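Long-range contacts in SusD-like protein BACOVA_02651 (Bacteroides ovatus, PDB 5E75), which binds polysaccharide at the bacterial cell surface and probably captures xyloglucan before its transport into the periplasm for degradation: residues S77-V82 against A118-Y123; M85-I90 against E135-L140. One frame throughout, in Å; residues are numbered along the deposited sequence.

Contact 1 of 2, residues S77-V82 against A118-Y123; sequences SGFYSV and ACAYFY. With EDO (1,2-ethanediol), chain C.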
loop_
_atom_site.group_PDB
_atom_site.type_symbol
_atom_site.label_atom_id
_atom_site.label_comp_id
_atom_site.label_asym_id
_atom_site.label_seq_id
_atom_site.Cartn_x
_atom_site.Cartn_y
_atom_site.Cartn_z
ATOM N N SER A 77 12.607 5.082 -9.944
ATOM C CA SER A 77 13.654 5.785 -9.200
ATOM C C SER A 77 13.558 5.560 -7.699
ATOM O O SER A 77 14.564 5.308 -7.040
ATOM C CB SER A 77 13.600 7.299 -9.472
ATOM O OG SER A 77 14.604 7.988 -8.712
ATOM N N GLY A 78 12.353 5.679 -7.146
ATOM C CA GLY A 78 12.150 5.496 -5.725
ATOM C C GLY A 78 12.491 4.115 -5.224
ATOM O O GLY A 78 13.219 3.960 -4.245
ATOM N N PHE A 79 11.975 3.079 -5.899
ATOM C CA PHE A 79 12.250 1.734 -5.457
ATOM C C PHE A 79 13.742 1.441 -5.594
ATOM O O PHE A 79 14.317 0.828 -4.696
ATOM C CB PHE A 79 11.423 0.710 -6.243
ATOM C CG PHE A 79 9.932 0.821 -6.022
ATOM C CD1 PHE A 79 9.382 0.818 -4.743
ATOM C CD2 PHE A 79 9.080 0.926 -7.095
ATOM C CE1 PHE A 79 7.995 0.925 -4.551
ATOM C CE2 PHE A 79 7.707 1.037 -6.908
ATOM C CZ PHE A 79 7.171 1.030 -5.638
ATOM N N TYR A 80 14.358 1.869 -6.699
ATOM C CA TYR A 80 15.802 1.653 -6.830
ATOM C C TYR A 80 16.616 2.503 -5.850
ATOM O O TYR A 80 17.713 2.115 -5.482
ATOM C CB TYR A 80 16.289 1.785 -8.288
ATOM C CG TYR A 80 16.099 0.477 -9.011
ATOM C CD1 TYR A 80 16.906 -0.610 -8.716
ATOM C CD2 TYR A 80 15.064 0.284 -9.920
ATOM C CE1 TYR A 80 16.735 -1.823 -9.326
ATOM C CE2 TYR A 80 14.879 -0.960 -10.539
ATOM C CZ TYR A 80 15.732 -1.993 -10.232
ATOM O OH TYR A 80 15.555 -3.225 -10.834
ATOM N N SER A 81 16.066 3.616 -5.386
ATOM C CA SER A 81 16.717 4.377 -4.318
ATOM C C SER A 81 16.743 3.581 -3.014
ATOM O O SER A 81 17.727 3.592 -2.272
ATOM C CB SER A 81 16.016 5.723 -4.104
ATOM O OG SER A 81 16.277 6.620 -5.167
ATOM N N VAL A 82 15.659 2.870 -2.721
ATOM C CA VAL A 82 15.646 1.978 -1.563
ATOM C C VAL A 82 16.705 0.882 -1.720
ATOM O O VAL A 82 17.472 0.600 -0.788
ATOM C CB VAL A 82 14.244 1.335 -1.322
ATOM C CG1 VAL A 82 14.293 0.399 -0.122
ATOM C CG2 VAL A 82 13.182 2.396 -1.096
ATOM N N ALA A 118 13.913 -5.941 0.256
ATOM C CA ALA A 118 12.890 -6.931 -0.036
ATOM C C ALA A 118 11.557 -6.268 -0.323
ATOM O O ALA A 118 10.874 -6.624 -1.279
ATOM C CB ALA A 118 12.747 -7.926 1.117
ATOM N N CYS A 119 11.168 -5.306 0.502
ATOM C CA CYS A 119 9.926 -4.610 0.251
ATOM C C CYS A 119 9.910 -3.891 -1.085
ATOM O O CYS A 119 8.906 -3.930 -1.799
ATOM C CB CYS A 119 9.618 -3.621 1.373
ATOM S SG CYS A 119 9.179 -4.387 2.973
ATOM N N ALA A 120 10.985 -3.204 -1.422
ATOM C CA ALA A 120 11.076 -2.514 -2.693
ATOM C C ALA A 120 10.930 -3.484 -3.862
ATOM O O ALA A 120 10.161 -3.225 -4.780
ATOM C CB ALA A 120 12.382 -1.733 -2.776
ATOM N N TYR A 121 11.657 -4.594 -3.824
ATOM C CA TYR A 121 11.562 -5.573 -4.900
ATOM C C TYR A 121 10.180 -6.216 -4.948
ATOM O O TYR A 121 9.685 -6.510 -6.025
ATOM C CB TYR A 121 12.682 -6.626 -4.837
ATOM C CG TYR A 121 13.960 -6.175 -5.488
ATOM C CD1 TYR A 121 13.995 -5.852 -6.830
ATOM C CD2 TYR A 121 15.139 -6.038 -4.763
ATOM C CE1 TYR A 121 15.150 -5.420 -7.444
ATOM C CE2 TYR A 121 16.305 -5.611 -5.376
ATOM C CZ TYR A 121 16.313 -5.303 -6.713
ATOM O OH TYR A 121 17.483 -4.863 -7.320
ATOM N N PHE A 122 9.537 -6.422 -3.802
ATOM C CA PHE A 122 8.203 -7.027 -3.803
ATOM C C PHE A 122 7.173 -6.084 -4.412
ATOM O O PHE A 122 6.268 -6.532 -5.140
ATOM C CB PHE A 122 7.823 -7.469 -2.385
ATOM C CG PHE A 122 6.566 -8.333 -2.285
ATOM C CD1 PHE A 122 6.259 -9.333 -3.201
ATOM C CD2 PHE A 122 5.726 -8.169 -1.211
ATOM C CE1 PHE A 122 5.119 -10.106 -3.036
ATOM C CE2 PHE A 122 4.587 -8.948 -1.051
ATOM C CZ PHE A 122 4.296 -9.903 -1.957
ATOM N N TYR A 123 7.286 -4.776 -4.174
ATOM C CA TYR A 123 6.445 -3.831 -4.898
ATOM C C TYR A 123 6.733 -3.891 -6.404
ATOM O O TYR A 123 5.813 -3.991 -7.231
ATOM C CB TYR A 123 6.664 -2.407 -4.402
ATOM C CG TYR A 123 6.059 -2.066 -3.048
ATOM C CD1 TYR A 123 4.722 -2.302 -2.762
ATOM C CD2 TYR A 123 6.838 -1.458 -2.066
ATOM C CE1 TYR A 123 4.193 -1.961 -1.548
ATOM C CE2 TYR A 123 6.312 -1.103 -0.839
ATOM C CZ TYR A 123 4.978 -1.351 -0.585
ATOM O OH TYR A 123 4.412 -1.014 0.638
HETATM C C1 EDO C . 4.806 -5.627 1.145
HETATM O O1 EDO C . 3.499 -5.544 0.585
HETATM C C2 EDO C . 5.673 -4.467 0.671
HETATM O O2 EDO C . 6.290 -4.762 -0.584
#

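Contact 2 of 2, residues M85-I90 against E135-L140; sequences MANSVI and EDNQKL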
loop_
_atom_site.group_PDB
_atom_site.type_symbol
_atom_site.label_atom_id
_atom_site.label_comp_id
_atom_site.label_asym_id
_atom_site.label_seq_id
_atom_site.Cartn_x
_atom_site.Cartn_y
_atom_site.Cartn_z
ATOM N N MET A 85 20.269 2.441 -1.514
ATOM C CA MET A 85 20.571 2.818 -0.121
ATOM C C MET A 85 20.811 1.600 0.784
ATOM O O MET A 85 21.708 1.604 1.640
ATOM C CB MET A 85 19.492 3.711 0.499
ATOM C CG MET A 85 19.946 4.230 1.864
ATOM S SD MET A 85 18.795 5.290 2.729
ATOM C CE MET A 85 18.695 6.650 1.600
ATOM N N ALA A 86 19.984 0.574 0.636
ATOM C CA ALA A 86 20.168 -0.670 1.378
ATOM C C ALA A 86 21.567 -1.228 1.103
ATOM O O ALA A 86 22.289 -1.636 2.028
ATOM C CB ALA A 86 19.093 -1.692 0.984
ATOM N N ASN A 87 21.944 -1.268 -0.171
ATOM C CA ASN A 87 23.266 -1.780 -0.540
ATOM C C ASN A 87 24.392 -0.943 0.093
ATOM O O ASN A 87 25.389 -1.488 0.580
ATOM C CB ASN A 87 23.415 -1.841 -2.060
ATOM C CG ASN A 87 22.479 -2.837 -2.697
ATOM O OD1 ASN A 87 21.906 -3.695 -2.018
ATOM N ND2 ASN A 87 22.339 -2.747 -4.009
ATOM N N SER A 88 24.204 0.368 0.123
ATOM C CA SER A 88 25.196 1.252 0.729
ATOM C C SER A 88 25.312 1.013 2.228
ATOM O O SER A 88 26.429 1.001 2.773
ATOM C CB SER A 88 24.864 2.705 0.455
ATOM O OG SER A 88 25.065 3.023 -0.908
ATOM N N VAL A 89 24.185 0.838 2.910
ATOM C CA VAL A 89 24.203 0.505 4.331
ATOM C C VAL A 89 24.941 -0.808 4.593
ATOM O O VAL A 89 25.770 -0.892 5.498
ATOM C CB VAL A 89 22.759 0.417 4.899
ATOM C CG1 VAL A 89 22.730 -0.254 6.272
ATOM C CG2 VAL A 89 22.159 1.791 4.968
ATOM N N ILE A 90 24.658 -1.842 3.813
ATOM C CA ILE A 90 25.314 -3.128 4.000
ATOM C C ILE A 90 26.830 -2.951 3.830
ATOM O O ILE A 90 27.617 -3.479 4.622
ATOM C CB ILE A 90 24.731 -4.191 3.040
ATOM C CG1 ILE A 90 23.276 -4.506 3.411
ATOM C CG2 ILE A 90 25.553 -5.475 3.071
ATOM C CD1 ILE A 90 22.524 -5.221 2.304
ATOM N N GLU A 135 22.888 -6.354 -5.870
ATOM C CA GLU A 135 23.480 -6.362 -4.534
ATOM C C GLU A 135 24.741 -5.498 -4.444
ATOM O O GLU A 135 25.153 -5.148 -3.345
ATOM C CB GLU A 135 23.858 -7.773 -4.101
ATOM C CG GLU A 135 22.710 -8.725 -3.936
ATOM C CD GLU A 135 23.170 -10.118 -3.580
ATOM O OE1 GLU A 135 23.604 -10.335 -2.425
ATOM O OE2 GLU A 135 23.117 -10.995 -4.470
ATOM N N ASP A 136 25.342 -5.184 -5.595
ATOM C CA ASP A 136 26.604 -4.432 -5.651
ATOM C C ASP A 136 26.377 -3.164 -6.459
ATOM O O ASP A 136 26.310 -3.203 -7.687
ATOM C CB ASP A 136 27.691 -5.291 -6.314
ATOM C CG ASP A 136 29.064 -4.633 -6.303
ATOM O OD1 ASP A 136 29.158 -3.433 -5.996
ATOM O OD2 ASP A 136 30.054 -5.341 -6.589
ATOM N N ASN A 137 26.263 -2.041 -5.765
ATOM C CA ASN A 137 26.048 -0.764 -6.433
ATOM C C ASN A 137 27.150 -0.443 -7.440
ATOM O O ASN A 137 26.885 0.202 -8.441
ATOM C CB ASN A 137 25.972 0.383 -5.434
ATOM C CG ASN A 137 24.707 0.368 -4.606
ATOM O OD1 ASN A 137 23.722 -0.295 -4.950
ATOM N ND2 ASN A 137 24.712 1.129 -3.527
ATOM N N GLN A 138 28.375 -0.893 -7.178
ATOM C CA GLN A 138 29.488 -0.574 -8.067
ATOM C C GLN A 138 29.331 -1.230 -9.427
ATOM O O GLN A 138 29.744 -0.663 -10.441
ATOM C CB GLN A 138 30.823 -0.987 -7.451
ATOM C CG GLN A 138 32.041 -0.585 -8.313
ATOM C CD GLN A 138 32.104 0.915 -8.579
ATOM O OE1 GLN A 138 32.403 1.375 -9.693
ATOM N NE2 GLN A 138 31.797 1.677 -7.575
ATOM N N LYS A 139 28.739 -2.423 -9.464
ATOM C CA LYS A 139 28.483 -3.076 -10.739
ATOM C C LYS A 139 27.587 -2.218 -11.612
ATOM O O LYS A 139 27.796 -2.127 -12.816
ATOM C CB LYS A 139 27.881 -4.471 -10.537
ATOM C CG LYS A 139 28.881 -5.474 -10.025
ATOM C CD LYS A 139 28.345 -6.900 -10.072
ATOM C CE LYS A 139 29.447 -7.891 -9.734
ATOM N NZ LYS A 139 29.001 -9.317 -9.804
ATOM N N LEU A 140 26.599 -1.569 -10.996
ATOM C CA LEU A 140 25.670 -0.697 -11.706
ATOM C C LEU A 140 26.341 0.557 -12.239
ATOM O O LEU A 140 26.007 1.071 -13.294
ATOM C CB LEU A 140 24.557 -0.251 -10.757
ATOM C CG LEU A 140 23.111 -0.687 -10.939
ATOM C CD1 LEU A 140 22.255 0.342 -10.195
ATOM C CD2 LEU A 140 22.691 -0.817 -12.397
HETATM O O HOH W 1 26.341 -3.806 -0.458
HETATM O O HOH W 2 27.176 2.666 -2.759
#

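Contact 1 of 2, residues S77-V82 against A118-Y123
Two helical segments, 77-82 and 118-123, run nearly antiparallel, their axes at 151° and 8.8 Å apart at closest approach. The backbones come nearest at F79 and A120, whose CA atoms are 5.2 Å apart; the A120 methyl CB lies 3.7 Å from F79 O and against V82 CB and CG1. F79, with CG anti to its carbonyl carbon (chi1 -65°), swings its ring forward until CE1 touches both CB and the near ring carbon CD2 of Y123, each at 3.6 Å. The two rings are tilted by 30° but slid apart, centroids 5.7 Å from each other with little overlap. Y123 turns its phenol away, and the centre of one ring face receives O2 of a 1,2-ethanediol, probably from crystallisation, which also donates a 3.0 Å hydrogen bond to C119 O. An alanine at Y123 would keep the CB contact but remove the ring, and would probably lose the CD2 touch on F79 and the flat face beneath the diol. Y80 and Y121 cross at about a right angle, Y80 CE1 lying 3.7 Å from Y121 OH; both hydroxyls hydrogen-bond to I132 O. The contact joins helix 70-95 to helix 103-125, which also meets helix 151-168 through Y121 and F122 and helix 180-195 through F122: a mainly helical setting, with the following loop by F79 and Y80, consistent with the TPR-like architecture of SusD proteins.

Contact 2 of 2, residues M85-I90 against E135-L140
Direct hydrogen bonding between the segments rests on two asparagine side chains. ND2 of N87 donates to OD1 of N137 over 3.0 Å with an N-H...O angle of 161°; the acceptor lies almost in the amide plane of N87, whereas the donor stands above the carbonyl plane of N137. The amide planes stand 47° apart and meet obliquely. In both residues CG is anti to the carbonyl carbon, which sends each amide across the gap. N87 is gripped at both ends of its amide: ND2 also donates to I134 O, and OD1 accepts from R117 on helix 103-125. T84 O accepts from both N137 ND2 and S88 OG.

Packing beyond the hydrogen bond centres on N87: N137 OD1 is 3.3 Å from N87 CB, and N87 CG is 3.6 Å from E135 O.

Water supplies two further links. One molecule donates to N87 O at 2.7 Å and, weakly, to E135 O. Another accepts from N137 ND2 at 3.0 Å and pairs with S88 OG.

Capping shapes the second segment. D136 occupies the N-cap of the short helix that follows, and its OD1 accepts from Q138 N at 2.9 Å, above the carboxylate plane. E135 points its carboxylate elsewhere, to Y515 and N518 near the C-terminus.

Neutral amides, a hydroxyl, carbonyls and waters join the segments, with no salt bridge between them; R117 at N87 OD1 would probably polarise that amide and strengthen its N-H as a donor, and the bonds on both ends of each amide fix its rotation.

Both contacts draw on helix 70-95, using successive portions of it, and their centres lie 13 Å apart. Contact 1 is buried, about 13 Å from the centre of the chain, and pairs that helix with helix 103-125; contact 2 is at the surface, about 25 Å out, and pairs it with the turn and start of helix 137-142. The chemistry follows the location: apolar and aromatic packing without a hydrogen bond between segments in the interior, against amide pairing and water bridges outside. Contact 1 also buries more area, 259 against 190 Å². The loop through I132 and I134 ties them, accepting bonds from residues of each.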